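Local coordinates for protein putative hydantoin racemase (Klebsiella pneumoniae subsp. pneumoniae, PDB 3QVL) that catalyses the racemisation of allantoin, and probably also of other 5-substituted hydantoins, in an assembly of six chains, at residues I75-F78 and G79-L83; I114-L118 and P119-I123; I144-P147 and V148-E152. All coordinates share one frame; numbering follows the deposited sequence. Where two conformers were deposited one is given.

Contact 1 of 3, residues I75-F78 and G79-L83; sequences IASF and GDPGL. Unlike the reference sequence in segment 75-78: S77 (reference Cys). With 5HY ([(4R)-2,5-dioxoimidazolidin-4-yl]acetic acid), chain C.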
loop_
_atom_site.group_PDB
_atom_site.type_symbol
_atom_site.label_atom_id
_atom_site.label_comp_id
_atom_site.label_asym_id
_atom_site.label_seq_id
_atom_site.Cartn_x
_atom_site.Cartn_y
_atom_site.Cartn_z
ATOM N N ILE A 75 -4.836 -27.860 -2.678
ATOM C CA ILE A 75 -5.575 -27.627 -1.434
ATOM C C ILE A 75 -6.940 -27.036 -1.784
ATOM O O ILE A 75 -7.044 -25.875 -2.194
ATOM C CB ILE A 75 -4.793 -26.723 -0.451
ATOM C CG1 ILE A 75 -3.485 -27.405 -0.035
ATOM C CG2 ILE A 75 -5.640 -26.398 0.782
ATOM C CD1 ILE A 75 -2.558 -26.534 0.789
ATOM N N ALA A 76 -7.979 -27.851 -1.614
ATOM C CA ALA A 76 -9.295 -27.566 -2.186
ATOM C C ALA A 76 -10.331 -26.914 -1.263
ATOM O O ALA A 76 -11.505 -27.300 -1.258
ATOM C CB ALA A 76 -9.865 -28.818 -2.855
ATOM N N SER A 77 -9.872 -25.936 -0.485
ATOM C CA SER A 77 -10.740 -25.063 0.305
ATOM C C SER A 77 -10.342 -23.615 0.037
ATOM O O SER A 77 -9.154 -23.314 -0.099
ATOM C CB SER A 77 -10.619 -25.377 1.795
ATOM O OG SER A 77 -11.489 -24.568 2.564
ATOM N N PHE A 78 -11.330 -22.724 -0.036
ATOM C CA PHE A 78 -11.085 -21.324 -0.421
ATOM C C PHE A 78 -10.253 -20.470 0.552
ATOM O O PHE A 78 -9.921 -19.324 0.249
ATOM C CB PHE A 78 -12.405 -20.628 -0.770
ATOM C CG PHE A 78 -12.240 -19.421 -1.651
ATOM C CD1 PHE A 78 -11.903 -19.563 -2.995
ATOM C CD2 PHE A 78 -12.423 -18.140 -1.138
ATOM C CE1 PHE A 78 -11.748 -18.447 -3.814
ATOM C CE2 PHE A 78 -12.270 -17.019 -1.950
ATOM C CZ PHE A 78 -11.932 -17.174 -3.289
ATOM N N GLY A 79 -9.909 -21.025 1.707
ATOM C CA GLY A 79 -8.993 -20.351 2.621
ATOM C C GLY A 79 -7.549 -20.775 2.416
ATOM O O GLY A 79 -6.647 -20.251 3.073
ATOM N N ASP A 80 -7.339 -21.719 1.497
ATOM C CA ASP A 80 -6.028 -22.337 1.244
ATOM C C ASP A 80 -5.280 -22.707 2.536
ATOM O O ASP A 80 -4.110 -22.346 2.696
ATOM C CB ASP A 80 -5.155 -21.432 0.357
ATOM C CG ASP A 80 -5.768 -21.169 -1.012
ATOM O OD1 ASP A 80 -6.761 -21.833 -1.378
ATOM O OD2 ASP A 80 -5.244 -20.290 -1.730
ATOM N N PRO A 81 -5.948 -23.434 3.458
ATOM C CA PRO A 81 -5.346 -23.699 4.765
ATOM C C PRO A 81 -4.080 -24.545 4.676
ATOM O O PRO A 81 -4.047 -25.554 3.963
ATOM C CB PRO A 81 -6.448 -24.457 5.516
ATOM C CG PRO A 81 -7.264 -25.082 4.460
ATOM C CD PRO A 81 -7.249 -24.113 3.315
ATOM N N GLY A 82 -3.045 -24.107 5.388
ATOM C CA GLY A 82 -1.769 -24.814 5.449
ATOM C C GLY A 82 -0.979 -24.831 4.153
ATOM O O GLY A 82 -0.175 -25.737 3.936
ATOM N N LEU A 83 -1.192 -23.827 3.302
ATOM C CA LEU A 83 -0.549 -23.779 1.984
ATOM C C LEU A 83 0.978 -23.795 2.058
ATOM O O LEU A 83 1.623 -24.625 1.413
ATOM C CB LEU A 83 -1.038 -22.573 1.167
ATOM C CG LEU A 83 -0.452 -22.393 -0.243
ATOM C CD1 LEU A 83 -0.879 -23.513 -1.190
ATOM C CD2 LEU A 83 -0.829 -21.035 -0.816
HETATM C C 5HY C . -14.294 -24.158 1.216
HETATM N N 5HY C . -14.811 -23.878 3.441
HETATM O O 5HY C . -13.963 -23.979 0.046
HETATM C CA 5HY C . -14.337 -23.088 2.299
HETATM C CB 5HY C . -15.293 -21.924 1.954
HETATM C CG 5HY C . -16.698 -22.318 1.470
HETATM O OAB 5HY C . -15.292 -26.060 3.783
HETATM N NAF 5HY C . -14.643 -25.330 1.744
HETATM C CAI 5HY C . -14.931 -25.149 3.039
HETATM O OD1 5HY C . -17.534 -21.393 1.400
HETATM O OD2 5HY C . -16.916 -23.510 1.165
HETATM O O HOH W 1 -10.763 -22.715 4.156
#

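Contact 2 of 3, residues I114-L118 and P119-I123; sequences IVTTL and PRTLI. With 5HY ([(4R)-2,5-dioxoimidazolidin-4-yl]acetic acid), chain C.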
loop_
_atom_site.group_PDB
_atom_site.type_symbol
_atom_site.label_atom_id
_atom_site.label_comp_id
_atom_site.label_asym_id
_atom_site.label_seq_id
_atom_site.Cartn_x
_atom_site.Cartn_y
_atom_site.Cartn_z
ATOM N N ILE A 114 -15.741 -11.745 -5.750
ATOM C CA ILE A 114 -15.771 -13.039 -5.069
ATOM C C ILE A 114 -17.170 -13.316 -4.522
ATOM O O ILE A 114 -17.795 -12.443 -3.916
ATOM C CB ILE A 114 -14.714 -13.122 -3.930
ATOM C CG1 ILE A 114 -13.295 -13.036 -4.509
ATOM C CG2 ILE A 114 -14.881 -14.411 -3.111
ATOM C CD1 ILE A 114 -12.202 -12.815 -3.471
ATOM N N VAL A 115 -17.661 -14.531 -4.764
ATOM C CA VAL A 115 -18.923 -14.990 -4.192
ATOM C C VAL A 115 -18.659 -16.245 -3.360
ATOM O O VAL A 115 -18.408 -17.322 -3.906
ATOM C CB VAL A 115 -19.999 -15.264 -5.278
ATOM C CG1 VAL A 115 -21.296 -15.765 -4.642
ATOM C CG2 VAL A 115 -20.265 -14.011 -6.108
ATOM N N THR A 116 -18.697 -16.087 -2.040
ATOM C CA THR A 116 -18.484 -17.197 -1.110
ATOM C C THR A 116 -19.787 -17.550 -0.376
ATOM O O THR A 116 -20.848 -17.017 -0.710
ATOM C CB THR A 116 -17.303 -16.912 -0.133
ATOM O OG1 THR A 116 -16.943 -18.116 0.556
ATOM C CG2 THR A 116 -17.653 -15.818 0.878
ATOM N N THR A 117 -19.710 -18.443 0.610
ATOM C CA THR A 117 -20.915 -18.980 1.250
ATOM C C THR A 117 -21.304 -18.257 2.551
ATOM O O THR A 117 -22.372 -17.647 2.621
ATOM C CB THR A 117 -20.816 -20.512 1.469
ATOM O OG1 THR A 117 -20.030 -21.101 0.424
ATOM C CG2 THR A 117 -22.199 -21.146 1.463
ATOM N N LEU A 118 -20.443 -18.331 3.567
ATOM C CA LEU A 118 -20.714 -17.714 4.874
ATOM C C LEU A 118 -20.041 -16.349 5.038
ATOM O O LEU A 118 -18.872 -16.194 4.680
ATOM C CB LEU A 118 -20.268 -18.630 6.022
ATOM C CG LEU A 118 -21.258 -19.495 6.814
ATOM C CD1 LEU A 118 -20.576 -19.978 8.081
ATOM C CD2 LEU A 118 -22.545 -18.764 7.175
ATOM N N PRO A 119 -20.776 -15.361 5.593
ATOM C CA PRO A 119 -20.250 -14.015 5.856
ATOM C C PRO A 119 -18.974 -13.965 6.702
ATOM O O PRO A 119 -18.100 -13.142 6.430
ATOM C CB PRO A 119 -21.402 -13.333 6.601
ATOM C CG PRO A 119 -22.614 -13.996 6.074
ATOM C CD PRO A 119 -22.226 -15.432 5.865
ATOM N N ARG A 120 -18.863 -14.831 7.709
ATOM C CA ARG A 120 -17.701 -14.812 8.607
ATOM C C ARG A 120 -16.401 -15.292 7.942
ATOM O O ARG A 120 -15.316 -15.137 8.509
ATOM C CB ARG A 120 -17.982 -15.586 9.904
ATOM C CG ARG A 120 -18.079 -17.101 9.757
ATOM C CD ARG A 120 -18.256 -17.772 11.114
ATOM N NE ARG A 120 -17.109 -17.553 11.997
ATOM C CZ ARG A 120 -17.057 -17.919 13.276
ATOM N NH1 ARG A 120 -18.087 -18.533 13.847
ATOM N NH2 ARG A 120 -15.969 -17.670 13.990
ATOM N N THR A 121 -16.519 -15.865 6.745
ATOM C CA THR A 121 -15.354 -16.313 5.980
ATOM C C THR A 121 -14.831 -15.230 5.033
ATOM O O THR A 121 -13.771 -15.394 4.425
ATOM C CB THR A 121 -15.638 -17.611 5.177
ATOM O OG1 THR A 121 -16.569 -17.340 4.124
ATOM C CG2 THR A 121 -16.189 -18.708 6.084
ATOM N N LEU A 122 -15.573 -14.129 4.910
ATOM C CA LEU A 122 -15.168 -13.015 4.047
ATOM C C LEU A 122 -13.832 -12.410 4.478
ATOM O O LEU A 122 -13.012 -12.049 3.631
ATOM C CB LEU A 122 -16.255 -11.933 3.985
ATOM C CG LEU A 122 -17.527 -12.239 3.184
ATOM C CD1 LEU A 122 -18.650 -11.291 3.580
ATOM C CD2 LEU A 122 -17.275 -12.174 1.682
ATOM N N ILE A 123 -13.616 -12.319 5.790
ATOM C CA ILE A 123 -12.360 -11.809 6.351
ATOM C C ILE A 123 -11.156 -12.678 5.961
ATOM O O ILE A 123 -10.060 -12.161 5.726
ATOM C CB ILE A 123 -12.447 -11.609 7.903
ATOM C CG1 ILE A 123 -11.268 -10.778 8.430
ATOM C CG2 ILE A 123 -12.563 -12.946 8.645
ATOM C CD1 ILE A 123 -11.336 -9.298 8.080
HETATM C C 5HY C . -14.294 -24.158 1.216
HETATM N N 5HY C . -14.811 -23.878 3.441
HETATM O O 5HY C . -13.963 -23.979 0.046
HETATM C CA 5HY C . -14.337 -23.088 2.299
HETATM C CB 5HY C . -15.293 -21.924 1.954
HETATM C CG 5HY C . -16.698 -22.318 1.470
HETATM O OAB 5HY C . -15.292 -26.060 3.783
HETATM N NAF 5HY C . -14.643 -25.330 1.744
HETATM C CAI 5HY C . -14.931 -25.149 3.039
HETATM O OD1 5HY C . -17.534 -21.393 1.400
HETATM O OD2 5HY C . -16.916 -23.510 1.165
HETATM O O HOH W 2 -17.927 -19.460 3.170
HETATM O O HOH W 3 -14.316 -17.231 1.922
#

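Contact 3 of 3, residues I144-P147 and V148-E152; sequences IDLP and VLALE. With 5HY ([(4R)-2,5-dioxoimidazolidin-4-yl]acetic acid), chain C.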
loop_
_atom_site.group_PDB
_atom_site.type_symbol
_atom_site.label_atom_id
_atom_site.label_comp_id
_atom_site.label_asym_id
_atom_site.label_seq_id
_atom_site.Cartn_x
_atom_site.Cartn_y
_atom_site.Cartn_z
ATOM N N ILE A 144 -23.337 -15.544 0.210
ATOM C CA ILE A 144 -24.749 -15.880 -0.017
ATOM C C ILE A 144 -25.518 -16.117 1.286
ATOM O O ILE A 144 -26.735 -16.328 1.268
ATOM C CB ILE A 144 -24.928 -17.084 -0.990
ATOM C CG1 ILE A 144 -24.261 -18.351 -0.436
ATOM C CG2 ILE A 144 -24.407 -16.728 -2.386
ATOM C CD1 ILE A 144 -24.735 -19.643 -1.084
ATOM N N ASP A 145 -24.792 -16.075 2.406
ATOM C CA ASP A 145 -25.356 -16.189 3.759
ATOM C C ASP A 145 -26.017 -17.542 4.052
ATOM O O ASP A 145 -27.141 -17.608 4.561
ATOM C CB ASP A 145 -26.307 -15.023 4.068
ATOM N N LEU A 146 -25.306 -18.616 3.721
ATOM C CA LEU A 146 -25.725 -19.971 4.066
ATOM C C LEU A 146 -24.532 -20.748 4.620
ATOM O O LEU A 146 -23.386 -20.392 4.338
ATOM C CB LEU A 146 -26.306 -20.694 2.844
ATOM C CG LEU A 146 -27.691 -20.296 2.322
ATOM C CD1 LEU A 146 -28.014 -21.089 1.067
ATOM C CD2 LEU A 146 -28.779 -20.503 3.373
ATOM N N PRO A 147 -24.792 -21.803 5.420
ATOM C CA PRO A 147 -23.701 -22.684 5.836
ATOM C C PRO A 147 -23.012 -23.301 4.622
ATOM O O PRO A 147 -23.653 -23.514 3.592
ATOM C CB PRO A 147 -24.415 -23.771 6.643
ATOM C CG PRO A 147 -25.649 -23.116 7.144
ATOM C CD PRO A 147 -26.071 -22.178 6.055
ATOM N N VAL A 148 -21.717 -23.570 4.750
ATOM C CA VAL A 148 -20.917 -24.141 3.664
ATOM C C VAL A 148 -21.549 -25.409 3.074
ATOM O O VAL A 148 -21.611 -25.571 1.851
ATOM C CB VAL A 148 -19.457 -24.406 4.131
ATOM C CG1 VAL A 148 -18.721 -25.333 3.174
ATOM C CG2 VAL A 148 -18.706 -23.091 4.279
ATOM N N LEU A 149 -22.045 -26.283 3.946
ATOM C CA LEU A 149 -22.603 -27.570 3.528
ATOM C C LEU A 149 -23.984 -27.486 2.867
ATOM O O LEU A 149 -24.502 -28.497 2.384
ATOM C CB LEU A 149 -22.616 -28.561 4.700
ATOM C CG LEU A 149 -21.242 -28.999 5.223
ATOM C CD1 LEU A 149 -21.380 -29.809 6.498
ATOM C CD2 LEU A 149 -20.462 -29.782 4.171
ATOM N N ALA A 150 -24.567 -26.287 2.833
ATOM C CA ALA A 150 -25.829 -26.054 2.123
ATOM C C ALA A 150 -25.689 -26.331 0.626
ATOM O O ALA A 150 -26.670 -26.649 -0.048
ATOM C CB ALA A 150 -26.332 -24.636 2.359
ATOM N N LEU A 151 -24.464 -26.211 0.117
ATOM C CA LEU A 151 -24.154 -26.533 -1.277
ATOM C C LEU A 151 -24.299 -28.028 -1.570
ATOM O O LEU A 151 -24.404 -28.431 -2.731
ATOM C CB LEU A 151 -22.741 -26.061 -1.634
ATOM C CG LEU A 151 -22.519 -24.553 -1.799
ATOM C CD1 LEU A 151 -21.063 -24.196 -1.553
ATOM C CD2 LEU A 151 -22.970 -24.071 -3.174
ATOM N N GLU A 152 -24.312 -28.838 -0.513
ATOM C CA GLU A 152 -24.400 -30.292 -0.642
ATOM C C GLU A 152 -25.708 -30.876 -0.093
ATOM O O GLU A 152 -25.849 -32.099 0.002
ATOM C CB GLU A 152 -23.203 -30.963 0.050
ATOM C CG GLU A 152 -21.826 -30.545 -0.471
ATOM C CD GLU A 152 -21.493 -31.110 -1.846
ATOM O OE1 GLU A 152 -22.200 -32.024 -2.325
ATOM O OE2 GLU A 152 -20.508 -30.636 -2.448
HETATM C C 5HY C . -14.294 -24.158 1.216
HETATM N N 5HY C . -14.811 -23.878 3.441
HETATM O O 5HY C . -13.963 -23.979 0.046
HETATM C CA 5HY C . -14.337 -23.088 2.299
HETATM C CB 5HY C . -15.293 -21.924 1.954
HETATM C CG 5HY C . -16.698 -22.318 1.470
HETATM O OAB 5HY C . -15.292 -26.060 3.783
HETATM N NAF 5HY C . -14.643 -25.330 1.744
HETATM C CAI 5HY C . -14.931 -25.149 3.039
HETATM O OD1 5HY C . -17.534 -21.393 1.400
HETATM O OD2 5HY C . -16.916 -23.510 1.165
#

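Contact 1 of 3, residues I75-F78 and G79-L83
I75 and P81 show how a loop leaving a parallel strand can pack on itself while a peptide N-H serves a ligand. Their side chains slide past each other in opposite directions, the CG2 branch of I75 lying 3.8 Å from CD of P81. Because CG2 is anti to the backbone N (chi1 -63° for CG1), this branch faces the proline ring, while the extended other branch runs on toward the start of helix 83-89. There CD1 of I75 rests 3.6 Å from CA of L83 and also meets the methyl CD1 of that leucine. The same CD of P81 also touches CB of S77.

A type I turn from S77 to D80 folds the chain back, closed by D80 N and S77 O at 2.9 Å. A type II turn from D80 to L83 follows, with G82 supplying the positive phi at the N-cap. The D80 carboxylate bonds to Y132 OH and to the backbone N of A98 and E99, the first turn of helix 97-108, whose N-terminal end would be expected to favour its negative charge. F78 N donates to O of the bound hydantoin at 2.9 Å (160°). Hydrocarbon and carboxylate contacts thus fix the loop, whose F78 N-H holds, and probably polarises, a ring carbonyl, while OG of S77 (Cys in the reference sequence) stands 3.1 Å from ligand C.

Contact 2 of 3, residues I114-L118 and P119-I123
The carbonyl oxygen of L118 is gripped twice by T121, a compact device at the strand-to-helix turn of the beta-alpha-beta unit formed by strand 112-116, helix 122-132 and strand 138-143. T121 OG1 donates to L118 O at 2.6 Å and lies in the carbonyl plane. The backbone N of T121 reaches the same oxygen at 3.1 Å, but from above that plane, so the two donors approach along distinct directions. With its OG1 between backbone N and carbonyl carbon (chi1 68°), T121 can bond back to the residue three positions earlier, as threonines in helical turns often do.

Hydrocarbon contacts accompany these bonds. CD2 of L118 lies 3.6 Å from CD of P119, and CD1 of L118 runs alongside CG of R120. Deeper in, CG2 of T116 meets CD2 of L122 at 3.8 Å, joining the strand end to the helix side of the turn. The guanidinium of R120 belongs to the subunit interface, where it bonds to the backbone O of A228 and forms salt bridges with E88 and E231, all of a neighbouring subunit.

Toward the pocket, T117 OG1 donates to the ligand carboxylate oxygen OD1 at 2.7 Å. T116 OG1, also hydrogen-bonded to G181 O, is linked through two waters to T121. One of these waters accepts from L118 N at 2.8 Å. The same water lies within donating distance of three acceptors, T116 OG1, T121 OG1 and ligand OD1; having two protons, it can serve only two of them at a time, and OD1 is 2.7 Å from its oxygen.

Contact 3 of 3, residues I144-P147 and V148-E152
With CG of L146 anti to its own carbonyl carbon (chi1 -73°), CD1 is brought up to the methyl of A150, which CB of the leucine already meets. The two CB atoms are 4.0 Å apart, and L146 CD1 is scarcely farther from A150 CB. V148 is the other key group: its CG1 lies opposite the backbone N (chi1 164°), which presents both methyls to the ligand. CG1 of V148 lies nearest carboxylate oxygen OD2 of the bound hydantoin, at 3.3 Å, while CG2 packs on the carboxylate as a whole, 3.5 Å from OD1.

The turn between these two contacts is held by P147 O, which accepts from A150 N at 3.0 Å. E152 N repeats the same three-residue spacing by donating to L149 O at 2.9 Å. E46, reaching in from another loop, takes the N-H of V148, while A158 and K161 of helix 157-172 pack on L146. V148 thus offers the pocket an apolar surface while its own amide is bonded to E46. This is a short 3-10 turn in the loop after a parallel strand, the C-terminal edge where pockets of alpha/beta folds commonly form, here lining the hydantoin site.

Along the chain the three contacts follow in series, yet all reach the same bound hydantoin. Contact 1 leaves strand 72-75 of one four-stranded parallel sheet; in a second sheet with the same 2-1-3-4 strand order, contact 2 takes in the end of strand 112-116 and contact 3 follows the neighbouring strand 138-143. Contacts 2 and 3, with centres about 10 Å apart, are joined by probable backbone hydrogen bonds, T116 O to I144 N and T117 O to L146 N. Contact 1, its centre about 14 Å from that of contact 2, touches it where F78 packs on I114, but stays clear of contact 3. Loops from two similar alpha/beta halves thus enclose one pocket, as in the Asp/Glu racemase family.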